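Local coordinates for protein polyketide biosynthesis 3-hydroxy-3-methylglutaryl-ACP synthase PksG (Bacillus subtilis, PDB 4YXT) that catalyses the aldol condensation of an acetyl group carried by an acyl carrier protein with a beta-ketothioester polyketide intermediate during synthesis of the antibiotic bacillaene, at residues 40-45 with 166-171; 16-21 with 362-367; 289-294 with 303-308; 142-147 with 296-301; 10-15 with 353-358. The protein carries 1 engineered substitution. One frame throughout, in Å; residues are numbered along the deposited sequence.

Contact 1 of 5, residues 40-45 with 166-171; sequences KEKAVA and PSAGAG
The side chain of K42 reaches from the short strand 41-43 across the loop that leads into strand 170-178. Its CG stands in the crowded position between backbone N and carbonyl carbon (chi1 61°), and beyond it the chain runs extended. CB starts out 4.0 Å from P166 O. CD lies near two carbonyl oxygens, 3.8 Å from P166 O and 3.9 Å from A168 O. NZ comes no nearer than 3.8 Å to A168 O; its hydrogen bonds go instead to E165 O, just before the loop, and to a tyrosine hydroxyl of helix 364-370. A168 is the centre of an inverse gamma turn. On the far side of that turn the contact is made by small groups: the methyl of A170 meets that of A45, CB to CB 4.0 Å, while A43 CB rests on the carbonyl A170 O at 3.1 Å, a close fit. The two backbones do not pair directly here. Near P166 a water links them, donating to E41 O at 2.9 Å and to P166 O at 3.0 Å. Strand 41-43 is an outer strand of a three-stranded sheet beside 16-19, with helix 20-27 touching K42 and P166 and helix 291-294 touching A43, so the contact joins this small sheet to the entrance of strand 170-178 in the large mixed sheet.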
# COMPACT_ATOMS: atom_id res chain seq x y z
N LYS A 40 -18.88 -20.39 -13.50
CA LYS A 40 -18.67 -21.49 -14.47
C LYS A 40 -17.26 -21.97 -14.48
O LYS A 40 -17.04 -23.14 -14.61
CB LYS A 40 -19.06 -21.10 -15.90
CG LYS A 40 -20.37 -20.33 -16.03
CD LYS A 40 -20.42 -19.53 -17.31
CE LYS A 40 -20.82 -20.39 -18.51
NZ LYS A 40 -21.06 -19.54 -19.73
N GLU A 41 -16.29 -21.07 -14.39
CA GLU A 41 -14.93 -21.49 -14.38
C GLU A 41 -14.21 -20.68 -13.34
O GLU A 41 -14.61 -19.60 -12.99
CB GLU A 41 -14.29 -21.26 -15.76
CG GLU A 41 -15.03 -21.90 -16.93
CD GLU A 41 -14.67 -21.29 -18.28
OE1 GLU A 41 -14.47 -20.05 -18.36
OE2 GLU A 41 -14.59 -22.03 -19.27
N LYS A 42 -13.16 -21.26 -12.79
CA LYS A 42 -12.21 -20.49 -12.00
C LYS A 42 -10.83 -20.74 -12.57
O LYS A 42 -10.51 -21.89 -12.91
CB LYS A 42 -12.29 -20.88 -10.53
CG LYS A 42 -11.96 -22.34 -10.19
CD LYS A 42 -12.07 -22.49 -8.68
CE LYS A 42 -11.31 -23.71 -8.17
NZ LYS A 42 -11.11 -23.57 -6.69
N ALA A 43 -10.04 -19.68 -12.71
CA ALA A 43 -8.61 -19.82 -12.94
C ALA A 43 -7.96 -20.50 -11.76
O ALA A 43 -8.37 -20.30 -10.63
CB ALA A 43 -8.00 -18.45 -13.14
N VAL A 44 -6.92 -21.29 -12.01
CA VAL A 44 -6.15 -21.94 -10.93
C VAL A 44 -4.64 -21.66 -11.15
O VAL A 44 -4.05 -22.09 -12.16
CB VAL A 44 -6.44 -23.46 -10.84
CG1 VAL A 44 -5.74 -24.09 -9.62
CG2 VAL A 44 -7.94 -23.74 -10.80
N ALA A 45 -4.05 -20.89 -10.24
CA ALA A 45 -2.62 -20.62 -10.29
C ALA A 45 -1.82 -21.92 -10.08
O ALA A 45 -2.09 -22.70 -9.16
CB ALA A 45 -2.22 -19.61 -9.21
N PRO A 166 -15.75 -23.10 -5.38
CA PRO A 166 -15.98 -22.87 -6.79
C PRO A 166 -15.74 -21.43 -7.28
O PRO A 166 -15.69 -21.22 -8.49
CB PRO A 166 -17.48 -23.23 -6.96
CG PRO A 166 -17.85 -23.97 -5.74
CD PRO A 166 -17.00 -23.39 -4.67
N SER A 167 -15.65 -20.45 -6.38
CA SER A 167 -15.41 -19.04 -6.82
C SER A 167 -13.99 -18.52 -6.49
O SER A 167 -13.68 -17.37 -6.77
CB SER A 167 -16.43 -18.11 -6.16
OG SER A 167 -17.76 -18.57 -6.42
N ALA A 168 -13.16 -19.37 -5.89
CA ALA A 168 -11.90 -18.96 -5.31
C ALA A 168 -10.85 -18.89 -6.40
O ALA A 168 -10.14 -19.86 -6.63
CB ALA A 168 -11.49 -19.97 -4.23
N GLY A 169 -10.73 -17.75 -7.07
CA GLY A 169 -9.84 -17.65 -8.21
C GLY A 169 -8.44 -17.08 -8.10
O GLY A 169 -7.87 -16.93 -7.01
N ALA A 170 -7.87 -16.83 -9.27
CA ALA A 170 -6.53 -16.28 -9.44
C ALA A 170 -6.55 -15.42 -10.70
O ALA A 170 -7.05 -15.83 -11.74
CB ALA A 170 -5.51 -17.37 -9.61
N GLY A 171 -5.96 -14.24 -10.65
CA GLY A 171 -6.11 -13.33 -11.76
C GLY A 171 -5.32 -12.08 -11.49
O GLY A 171 -4.84 -11.90 -10.37
O HOH W 1 -15.99 -19.03 -10.46

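Contact 2 of 5, residues 16-21 with 362-367; sequences AYLDVM and LSMEEY
L18 holds its CG anti to the backbone N (chi1 -169°), Y367 does the same (chi1 168°), and the two side chains cross at about a right angle. CD2 of L18 lies over the centre of the Y367 ring as a CH-pi contact, 3.9 Å from the centroid and only 10° off the normal. L18 CD1 touches Y367 CB at 3.7 Å and also meets M364 CE, which the bend of the methionine at chi2 brings within reach. Between the backbones runs one direct, nearly straight bond, L362 N to Y17 O at 2.9 Å. It extends the parallel pairing of strands 16-19 and 360-361 in the three-stranded sheet. A water carries the connection one step further, accepting from D19 N and donating to L362 O. Directly after this pairing the chain turns into helix 364-370 through a capping box: S363 OG accepts from E366 N at 2.9 Å, while E366 OE1 receives S363 N on its anti lone pair and S363 OG from above the carboxylate plane. Helix 20-27 packs against the same group through L23, which touches L18, M364 and Y367, and the phenol oxygen of Y367 is hydrogen-bonded to K42 NZ and E165 OE2.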
# COMPACT_ATOMS: atom_id res chain seq x y z
N ALA A 16 -4.41 -21.82 -16.60
CA ALA A 16 -5.16 -23.06 -16.37
C ALA A 16 -6.45 -22.73 -15.69
O ALA A 16 -6.51 -21.80 -14.88
CB ALA A 16 -4.35 -24.03 -15.53
N TYR A 17 -7.51 -23.46 -16.02
CA TYR A 17 -8.78 -23.28 -15.32
C TYR A 17 -9.38 -24.58 -14.90
O TYR A 17 -8.85 -25.64 -15.24
CB TYR A 17 -9.78 -22.48 -16.13
CG TYR A 17 -10.38 -23.21 -17.29
CD1 TYR A 17 -11.69 -23.67 -17.22
CD2 TYR A 17 -9.65 -23.43 -18.47
CE1 TYR A 17 -12.28 -24.33 -18.29
CE2 TYR A 17 -10.22 -24.10 -19.55
CZ TYR A 17 -11.55 -24.55 -19.44
OH TYR A 17 -12.15 -25.21 -20.45
N LEU A 18 -10.44 -24.48 -14.08
CA LEU A 18 -11.25 -25.63 -13.69
C LEU A 18 -12.69 -25.40 -14.07
O LEU A 18 -13.21 -24.29 -13.94
CB LEU A 18 -11.15 -25.92 -12.20
CG LEU A 18 -11.75 -27.26 -11.78
CD1 LEU A 18 -10.79 -28.41 -12.08
CD2 LEU A 18 -12.14 -27.22 -10.31
N ASP A 19 -13.36 -26.43 -14.57
CA ASP A 19 -14.79 -26.31 -14.77
C ASP A 19 -15.47 -26.51 -13.42
O ASP A 19 -15.37 -27.54 -12.79
CB ASP A 19 -15.31 -27.28 -15.80
CG ASP A 19 -16.80 -27.07 -16.09
OD1 ASP A 19 -17.27 -25.91 -16.16
OD2 ASP A 19 -17.48 -28.08 -16.26
N VAL A 20 -16.15 -25.48 -12.97
CA VAL A 20 -16.66 -25.43 -11.62
C VAL A 20 -18.02 -26.15 -11.47
O VAL A 20 -18.42 -26.47 -10.36
CB VAL A 20 -16.63 -23.96 -11.14
CG1 VAL A 20 -17.76 -23.58 -10.25
CG2 VAL A 20 -15.30 -23.72 -10.45
N MET A 21 -18.70 -26.42 -12.59
CA MET A 21 -19.88 -27.30 -12.57
C MET A 21 -19.46 -28.76 -12.35
O MET A 21 -20.03 -29.44 -11.50
CB MET A 21 -20.72 -27.15 -13.83
CG MET A 21 -21.32 -25.75 -14.02
SD MET A 21 -20.52 -24.71 -15.28
CE MET A 21 -21.72 -23.38 -15.40
N LEU A 362 -8.01 -28.17 -16.32
CA LEU A 362 -7.56 -29.18 -15.40
C LEU A 362 -8.60 -30.30 -15.23
O LEU A 362 -9.79 -30.06 -15.25
CB LEU A 362 -7.28 -28.56 -14.03
CG LEU A 362 -6.20 -27.51 -13.92
CD1 LEU A 362 -6.24 -26.95 -12.51
CD2 LEU A 362 -4.80 -28.04 -14.24
N SER A 363 -8.12 -31.52 -15.02
CA SER A 363 -8.98 -32.61 -14.58
C SER A 363 -9.04 -32.57 -13.06
O SER A 363 -8.18 -31.99 -12.40
CB SER A 363 -8.35 -33.93 -14.97
OG SER A 363 -7.13 -34.10 -14.22
N MET A 364 -10.03 -33.27 -12.50
CA MET A 364 -10.16 -33.37 -11.06
C MET A 364 -8.97 -34.07 -10.41
O MET A 364 -8.67 -33.81 -9.25
CB MET A 364 -11.47 -34.08 -10.67
CG MET A 364 -12.71 -33.26 -10.96
SD MET A 364 -12.73 -31.68 -10.06
CE MET A 364 -13.92 -30.87 -11.12
N GLU A 365 -8.30 -34.96 -11.14
CA GLU A 365 -7.12 -35.58 -10.57
C GLU A 365 -6.01 -34.52 -10.58
O GLU A 365 -5.31 -34.37 -9.58
CB GLU A 365 -6.71 -36.89 -11.29
CG GLU A 365 -6.79 -38.15 -10.41
CD GLU A 365 -8.16 -38.86 -10.41
OE1 GLU A 365 -9.05 -38.47 -11.21
OE2 GLU A 365 -8.36 -39.82 -9.61
N GLU A 366 -5.85 -33.77 -11.67
CA GLU A 366 -4.85 -32.69 -11.68
C GLU A 366 -5.10 -31.64 -10.59
O GLU A 366 -4.18 -31.22 -9.90
CB GLU A 366 -4.79 -32.00 -13.05
CG GLU A 366 -4.04 -32.81 -14.10
CD GLU A 366 -4.28 -32.34 -15.51
OE1 GLU A 366 -5.41 -31.95 -15.86
OE2 GLU A 366 -3.34 -32.39 -16.30
N TYR A 367 -6.36 -31.27 -10.42
CA TYR A 367 -6.73 -30.18 -9.54
C TYR A 367 -6.63 -30.59 -8.06
O TYR A 367 -6.20 -29.80 -7.21
CB TYR A 367 -8.12 -29.67 -9.91
CG TYR A 367 -8.67 -28.74 -8.87
CD1 TYR A 367 -8.17 -27.43 -8.73
CD2 TYR A 367 -9.65 -29.16 -8.00
CE1 TYR A 367 -8.65 -26.59 -7.76
CE2 TYR A 367 -10.13 -28.32 -7.02
CZ TYR A 367 -9.63 -27.03 -6.91
OH TYR A 367 -10.14 -26.21 -5.94
O HOH W 2 -12.11 -28.98 -15.42

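Contact 3 of 5, residues 289-294 with 303-308; sequences NYCQRV and FLALAS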
# COMPACT_ATOMS: atom_id res chain seq x y z
N ASN A 289 -19.71 -11.30 -17.27
CA ASN A 289 -19.20 -12.29 -18.20
C ASN A 289 -17.81 -12.85 -17.85
O ASN A 289 -17.66 -14.08 -17.66
CB ASN A 289 -19.21 -11.72 -19.60
CG ASN A 289 -18.91 -12.77 -20.67
OD1 ASN A 289 -17.84 -13.35 -20.73
ND2 ASN A 289 -19.86 -12.98 -21.53
N TYR A 290 -16.79 -11.99 -17.72
CA TYR A 290 -15.43 -12.52 -17.44
C TYR A 290 -15.28 -13.01 -16.00
O TYR A 290 -14.55 -13.96 -15.69
CB TYR A 290 -14.36 -11.47 -17.72
CG TYR A 290 -14.30 -11.00 -19.12
CD1 TYR A 290 -14.76 -11.80 -20.17
CD2 TYR A 290 -13.77 -9.76 -19.42
CE1 TYR A 290 -14.70 -11.36 -21.47
CE2 TYR A 290 -13.71 -9.31 -20.74
CZ TYR A 290 -14.17 -10.11 -21.77
OH TYR A 290 -14.12 -9.64 -23.10
N CYS A 291 -15.97 -12.34 -15.11
CA CYS A 291 -15.94 -12.73 -13.73
C CYS A 291 -16.36 -14.18 -13.56
O CYS A 291 -15.75 -14.90 -12.80
CB CYS A 291 -16.84 -11.79 -12.90
SG CYS A 291 -16.15 -10.11 -12.88
N GLN A 292 -17.36 -14.60 -14.31
CA GLN A 292 -17.81 -15.98 -14.28
C GLN A 292 -16.80 -16.98 -14.79
O GLN A 292 -17.02 -18.16 -14.61
CB GLN A 292 -19.00 -16.16 -15.19
CG GLN A 292 -20.25 -15.43 -14.76
CD GLN A 292 -21.41 -15.88 -15.59
OE1 GLN A 292 -21.96 -16.96 -15.34
NE2 GLN A 292 -21.76 -15.11 -16.61
N ARG A 293 -15.75 -16.54 -15.47
CA ARG A 293 -14.80 -17.46 -16.06
C ARG A 293 -13.47 -17.49 -15.33
O ARG A 293 -12.68 -18.44 -15.48
CB ARG A 293 -14.63 -17.13 -17.54
CG ARG A 293 -15.91 -17.18 -18.35
CD ARG A 293 -15.68 -16.86 -19.84
NE ARG A 293 -14.79 -17.87 -20.38
CZ ARG A 293 -14.24 -17.86 -21.57
NH1 ARG A 293 -14.42 -16.85 -22.41
NH2 ARG A 293 -13.44 -18.86 -21.87
N VAL A 294 -13.27 -16.49 -14.48
CA VAL A 294 -12.04 -16.43 -13.66
C VAL A 294 -12.20 -16.72 -12.15
O VAL A 294 -11.33 -17.30 -11.49
CB VAL A 294 -11.39 -15.04 -13.88
CG1 VAL A 294 -9.96 -15.04 -13.38
CG2 VAL A 294 -11.35 -14.76 -15.38
N PHE A 303 -12.10 -4.37 -11.32
CA PHE A 303 -11.51 -4.08 -12.61
C PHE A 303 -11.90 -5.08 -13.69
O PHE A 303 -12.13 -4.66 -14.81
CB PHE A 303 -9.99 -3.97 -12.52
CG PHE A 303 -9.48 -2.79 -11.72
CD1 PHE A 303 -10.21 -1.59 -11.64
CD2 PHE A 303 -8.24 -2.87 -11.09
CE1 PHE A 303 -9.71 -0.52 -10.90
CE2 PHE A 303 -7.74 -1.79 -10.35
CZ PHE A 303 -8.48 -0.62 -10.27
N LEU A 304 -11.97 -6.38 -13.34
CA LEU A 304 -12.35 -7.44 -14.22
C LEU A 304 -13.78 -7.30 -14.72
O LEU A 304 -14.06 -7.63 -15.88
CB LEU A 304 -12.17 -8.82 -13.52
CG LEU A 304 -12.33 -10.09 -14.35
CD1 LEU A 304 -11.25 -10.18 -15.40
CD2 LEU A 304 -12.32 -11.35 -13.47
N ALA A 305 -14.68 -6.84 -13.83
CA ALA A 305 -16.07 -6.58 -14.18
C ALA A 305 -16.14 -5.34 -15.04
O ALA A 305 -16.99 -5.18 -15.96
CB ALA A 305 -16.93 -6.38 -12.90
N LEU A 306 -15.26 -4.41 -14.78
CA LEU A 306 -15.25 -3.19 -15.62
C LEU A 306 -14.80 -3.49 -17.07
O LEU A 306 -15.44 -3.10 -18.04
CB LEU A 306 -14.30 -2.19 -15.02
CG LEU A 306 -14.26 -0.81 -15.69
CD1 LEU A 306 -15.61 -0.26 -15.48
CD2 LEU A 306 -13.20 0.05 -15.04
N ALA A 307 -13.69 -4.16 -17.20
CA ALA A 307 -13.21 -4.69 -18.49
C ALA A 307 -14.29 -5.51 -19.21
O ALA A 307 -14.49 -5.36 -20.43
CB ALA A 307 -12.00 -5.57 -18.25
N SER A 308 -14.99 -6.34 -18.44
CA SER A 308 -16.05 -7.18 -18.99
C SER A 308 -17.12 -6.31 -19.57
O SER A 308 -17.56 -6.59 -20.67
CB SER A 308 -16.63 -8.16 -17.97
OG SER A 308 -17.50 -9.14 -18.60
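S308 OG, anti to its own backbone N (chi1 -170°), accepts from Y290 N at 3.1 Å with an N-H...O angle of 161°. The same oxygen stands over one face of the Y290 ring, 3.7 Å above its plane and offset toward the rim, and S308 CA also touches Y290 CD2 at 3.5 Å. Next to them L304 reaches across to three residues of 289-294. Its CD1 touches Y290 CB, while L304 CD2 meets V294 CB at 3.8 Å and C291 CA at 3.9 Å. C291 SG completes the row, lying against A305 CB at 3.8 Å. Outside this shell, S308 OG is also hydrogen-bonded to P286 O, and D311 OD2 is hydrogen-bonded to Y290 OH, so both ends of the tyrosine are tied to 303-308 or its continuation. V11 of strand 5-12 backs L304, and T251 touches both C291 and A305. In the thiolase-like fold of this HMG-CoA synthase relative, the short helix 291-294 thus packs back on helix 301-312, whose residues 303-308 are buried and whose A305 side chain lies about 7 Å from that of H250, a proton donor or acceptor by similarity.

Contact 4 of 5, residues 142-147 with 296-301; sequences ASDISR and NIMGAA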
# COMPACT_ATOMS: atom_id res chain seq x y z
N ALA A 142 -3.54 -4.84 -10.21
CA ALA A 142 -4.10 -5.64 -9.17
C ALA A 142 -3.88 -7.14 -9.48
O ALA A 142 -4.32 -7.60 -10.50
CB ALA A 142 -5.56 -5.29 -9.01
N SER A 143 -3.19 -7.87 -8.59
CA SER A 143 -2.78 -9.29 -8.75
C SER A 143 -3.06 -10.07 -7.44
O SER A 143 -2.49 -9.77 -6.39
CB SER A 143 -1.27 -9.34 -9.07
OG SER A 143 -0.81 -10.58 -9.65
N ASP A 144 -3.95 -11.05 -7.49
CA ASP A 144 -4.28 -11.89 -6.34
C ASP A 144 -4.50 -13.34 -6.77
O ASP A 144 -4.99 -13.60 -7.87
CB ASP A 144 -5.55 -11.43 -5.60
CG ASP A 144 -5.27 -10.34 -4.55
OD1 ASP A 144 -4.33 -10.51 -3.71
OD2 ASP A 144 -5.99 -9.30 -4.58
N ILE A 145 -4.11 -14.24 -5.85
CA ILE A 145 -4.18 -15.68 -5.98
C ILE A 145 -4.86 -16.21 -4.72
O ILE A 145 -4.38 -15.95 -3.62
CB ILE A 145 -2.78 -16.31 -6.01
CG1 ILE A 145 -2.06 -16.10 -7.36
CG2 ILE A 145 -2.89 -17.83 -5.82
CD1 ILE A 145 -1.82 -14.69 -7.80
N SER A 146 -5.97 -16.93 -4.87
CA SER A 146 -6.54 -17.68 -3.75
C SER A 146 -5.63 -18.80 -3.25
O SER A 146 -4.83 -19.32 -4.00
CB SER A 146 -7.87 -18.29 -4.15
OG SER A 146 -8.70 -17.26 -4.59
N ARG A 147 -5.85 -19.22 -2.02
CA ARG A 147 -4.96 -20.12 -1.29
C ARG A 147 -5.64 -21.42 -0.79
O ARG A 147 -6.70 -21.39 -0.14
CB ARG A 147 -4.30 -19.36 -0.14
CG ARG A 147 -5.19 -18.89 1.01
CD ARG A 147 -6.38 -18.05 0.59
NE ARG A 147 -7.50 -18.89 0.14
CZ ARG A 147 -8.63 -18.42 -0.41
NH1 ARG A 147 -8.81 -17.12 -0.56
NH2 ARG A 147 -9.58 -19.27 -0.81
N ASN A 296 -13.46 -15.15 -8.16
CA ASN A 296 -13.19 -14.01 -7.33
C ASN A 296 -11.68 -13.77 -7.34
O ASN A 296 -10.89 -14.57 -6.84
CB ASN A 296 -13.65 -14.25 -5.88
CG ASN A 296 -13.24 -13.11 -4.94
OD1 ASN A 296 -13.04 -11.95 -5.35
ND2 ASN A 296 -13.08 -13.46 -3.68
N ILE A 297 -11.31 -12.64 -7.90
CA ILE A 297 -9.91 -12.26 -8.06
C ILE A 297 -9.55 -11.18 -7.06
O ILE A 297 -8.54 -10.50 -7.22
CB ILE A 297 -9.70 -11.80 -9.53
CG1 ILE A 297 -9.85 -13.00 -10.43
CG2 ILE A 297 -8.35 -11.23 -9.80
CD1 ILE A 297 -9.17 -14.20 -9.88
N MET A 298 -10.41 -10.98 -6.06
CA MET A 298 -10.14 -10.11 -4.91
C MET A 298 -9.93 -8.63 -5.26
O MET A 298 -10.86 -7.97 -5.76
CB MET A 298 -9.04 -10.72 -4.09
CG MET A 298 -9.50 -12.03 -3.45
SD MET A 298 -8.17 -12.98 -2.76
CE MET A 298 -7.94 -14.06 -4.17
N GLY A 299 -8.73 -8.12 -5.02
CA GLY A 299 -8.37 -6.79 -5.40
C GLY A 299 -8.62 -6.44 -6.85
O GLY A 299 -8.80 -5.27 -7.19
N ALA A 300 -8.61 -7.41 -7.73
CA ALA A 300 -8.76 -7.08 -9.16
C ALA A 300 -10.17 -7.35 -9.67
O ALA A 300 -10.46 -7.16 -10.89
CB ALA A 300 -7.75 -7.87 -9.97
N ALA A 301 -11.07 -7.76 -8.78
CA ALA A 301 -12.42 -8.18 -9.20
C ALA A 301 -13.19 -7.05 -9.88
O ALA A 301 -13.69 -7.23 -10.99
CB ALA A 301 -13.27 -8.75 -8.02
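The loop 296-301 passes over the end of strand 137-145, with the CA atoms of A142 and A300 4.9 Å apart. It belongs to the active-site region of this thiolase-like fold: H250, catalytic by similarity, touches N296, and on the strand side the side chain of D144 lies about 4 Å from that of A82, an engineered residue at a position that is catalytic by similarity. An Asx turn shapes the start of the loop, N296 OD1 accepting from M298 N with the donor above the carbonyl plane. M298 follows with a positive phi of 62°, and the chain then enters the 3-10 turn at 299-300. D144 is the main polar link. Its OD2 receives G299 N at 3.0 Å on the anti lone pair, bent to 144°, and also touches M298 CB. OD1 is taken by A82 N and by the hydroxyls of S81 and S83, so the buried carboxylate is gripped at both oxygens, an environment consistent with a charged group. At G299 a side chain would run into D144 OD2, and glycine lets the backbone come this close. A142 CB meets A300 CB at 3.5 Å, a tight fit. S146 OG is hydrogen-bonded to G169 O. Bent at chi3 (-97°), M298 crosses D144 obliquely and brings its CE to 3.3 Å from S146 OG.

Contact 5 of 5, residues 10-15 with 353-358; sequences NVFGGT and EKHLDR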
# COMPACT_ATOMS: atom_id res chain seq x y z
N ASN A 10 -5.81 -4.57 -19.23
CA ASN A 10 -5.71 -5.94 -19.68
C ASN A 10 -5.78 -6.94 -18.55
O ASN A 10 -5.31 -6.70 -17.46
CB ASN A 10 -4.43 -6.18 -20.46
CG ASN A 10 -4.41 -7.57 -21.10
OD1 ASN A 10 -5.42 -8.01 -21.61
ND2 ASN A 10 -3.35 -8.27 -20.98
N VAL A 11 -6.33 -8.10 -18.84
CA VAL A 11 -6.67 -9.08 -17.84
C VAL A 11 -5.79 -10.23 -18.14
O VAL A 11 -5.65 -10.50 -19.30
CB VAL A 11 -8.15 -9.57 -18.01
CG1 VAL A 11 -8.49 -10.77 -17.13
CG2 VAL A 11 -9.10 -8.44 -17.72
N PHE A 12 -5.19 -10.84 -17.11
CA PHE A 12 -4.64 -12.20 -17.13
C PHE A 12 -5.39 -13.07 -16.12
O PHE A 12 -5.23 -12.90 -14.88
CB PHE A 12 -3.18 -12.26 -16.72
CG PHE A 12 -2.54 -13.60 -16.97
CD1 PHE A 12 -2.23 -14.00 -18.26
CD2 PHE A 12 -2.26 -14.47 -15.93
CE1 PHE A 12 -1.65 -15.24 -18.53
CE2 PHE A 12 -1.67 -15.71 -16.19
CZ PHE A 12 -1.37 -16.09 -17.50
N GLY A 13 -6.20 -13.98 -16.65
CA GLY A 13 -6.98 -14.94 -15.85
C GLY A 13 -6.45 -16.36 -15.87
O GLY A 13 -7.21 -17.30 -15.91
N GLY A 14 -5.13 -16.49 -15.82
CA GLY A 14 -4.50 -17.77 -15.54
C GLY A 14 -4.12 -18.46 -16.83
O GLY A 14 -4.57 -18.09 -17.92
N THR A 15 -3.28 -19.46 -16.70
CA THR A 15 -2.89 -20.31 -17.80
C THR A 15 -3.69 -21.63 -17.70
O THR A 15 -3.64 -22.45 -18.60
CB THR A 15 -1.39 -20.59 -17.72
OG1 THR A 15 -1.11 -21.14 -16.45
CG2 THR A 15 -0.59 -19.35 -17.77
N GLU A 353 -11.19 -12.00 -24.17
CA GLU A 353 -12.02 -13.22 -24.36
C GLU A 353 -11.22 -14.34 -24.98
O GLU A 353 -11.15 -15.48 -24.48
CB GLU A 353 -13.23 -12.92 -25.26
CG GLU A 353 -14.54 -12.84 -24.50
CD GLU A 353 -15.75 -13.24 -25.29
OE1 GLU A 353 -16.00 -12.64 -26.34
OE2 GLU A 353 -16.49 -14.14 -24.85
N LYS A 354 -10.55 -13.98 -26.07
CA LYS A 354 -9.70 -14.96 -26.79
C LYS A 354 -8.65 -15.53 -25.83
O LYS A 354 -8.42 -16.76 -25.72
CB LYS A 354 -9.09 -14.22 -27.98
CG LYS A 354 -8.41 -15.02 -29.06
CD LYS A 354 -7.82 -14.05 -30.11
CE LYS A 354 -6.45 -14.48 -30.59
NZ LYS A 354 -5.40 -14.58 -29.52
N HIS A 355 -8.03 -14.68 -25.04
CA HIS A 355 -7.10 -15.25 -24.08
C HIS A 355 -7.76 -16.25 -23.10
O HIS A 355 -7.22 -17.32 -22.80
CB HIS A 355 -6.39 -14.13 -23.31
CG HIS A 355 -5.93 -14.56 -21.97
ND1 HIS A 355 -6.41 -13.99 -20.80
CD2 HIS A 355 -5.11 -15.56 -21.59
CE1 HIS A 355 -5.88 -14.62 -19.77
NE2 HIS A 355 -5.10 -15.58 -20.22
N LEU A 356 -8.93 -15.90 -22.56
CA LEU A 356 -9.60 -16.79 -21.64
C LEU A 356 -9.99 -18.13 -22.32
O LEU A 356 -9.88 -19.22 -21.71
CB LEU A 356 -10.86 -16.12 -21.09
CG LEU A 356 -10.65 -14.86 -20.22
CD1 LEU A 356 -11.96 -14.20 -19.89
CD2 LEU A 356 -9.91 -15.19 -18.96
N ASP A 357 -10.43 -18.04 -23.58
CA ASP A 357 -10.65 -19.28 -24.34
C ASP A 357 -9.41 -20.22 -24.46
O ASP A 357 -9.60 -21.41 -24.68
CB ASP A 357 -11.16 -19.01 -25.76
CG ASP A 357 -12.42 -18.19 -25.79
OD1 ASP A 357 -13.23 -18.23 -24.83
OD2 ASP A 357 -12.59 -17.48 -26.80
N ARG A 358 -8.17 -19.72 -24.32
CA ARG A 358 -6.98 -20.58 -24.57
C ARG A 358 -6.36 -21.18 -23.36
O ARG A 358 -5.28 -21.75 -23.46
CB ARG A 358 -5.88 -19.87 -25.36
CG ARG A 358 -6.38 -18.73 -26.23
CD ARG A 358 -5.83 -18.74 -27.65
NE ARG A 358 -6.85 -18.30 -28.61
CZ ARG A 358 -6.63 -18.01 -29.89
NH1 ARG A 358 -5.41 -18.09 -30.41
NH2 ARG A 358 -7.63 -17.64 -30.67
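H355 swings off helix 352-357 with its CG anti to the backbone N (chi1 154°) and points its imidazole into the turn where strand 5-12 ends. F12 also has CG anti to its backbone N. The two side chains run at about a right angle to each other, yet their rings end up nearly parallel, planes at 16°. They are slid so far apart, with centroids 5.2 Å from one another, that there is little overlap; the rings come nearest at H355 NE2 and F12 CD1, 3.8 Å. The imidazole therefore works mostly through its rim. CE1 of H355 faces G13 N in the ring plane at 3.2 Å, and H355 NE2 makes a weak hydrogen bond to G14 O at 3.4 Å. ND1 is buried here with no polar partner in the model. Strand 5-12 is a middle strand of the large mixed sheet of the thiolase-like fold, and at G13 and G14 the chain leaves it for strand 16-19. G14 has a positive phi of 96° at backbone angles that call for glycine, and its N sits 3.4 Å above the F12 ring plane, offset toward the rim. L356 CD2 lies 4.3 Å from G13 CA, on the side where a side chain would otherwise point. F12 packs edge-to-face with F54 of helix 51-64, while V11 touches A307 of helix 301-312. Close by, R359 is hydrogen-bonded to both G13 O and L356 O, giving the turn and the helix a shared partner.

Overall arrangement
From the N terminus, strand 5-12 opens contact 5 and strand 16-19 opens contact 2; they close in the same order near the C terminus, at 353-358 and 362-367, so their loops cross. Contacts 1, 3 and 4 all nest inside both. Contact 1 begins at 40-45 and closes at 166-171, after contact 4 has opened at 142-147, so these two cross. Contact 4 closes at 296-301, inside contact 3, a short loop from 289-294 to 303-308, and crosses that one too. Contacts 1 and 2 share the three-stranded sheet, contacts 1, 4 and 5 reach the large mixed sheet, and salt bridges of R293 join contact 3 to contacts 1 and 5.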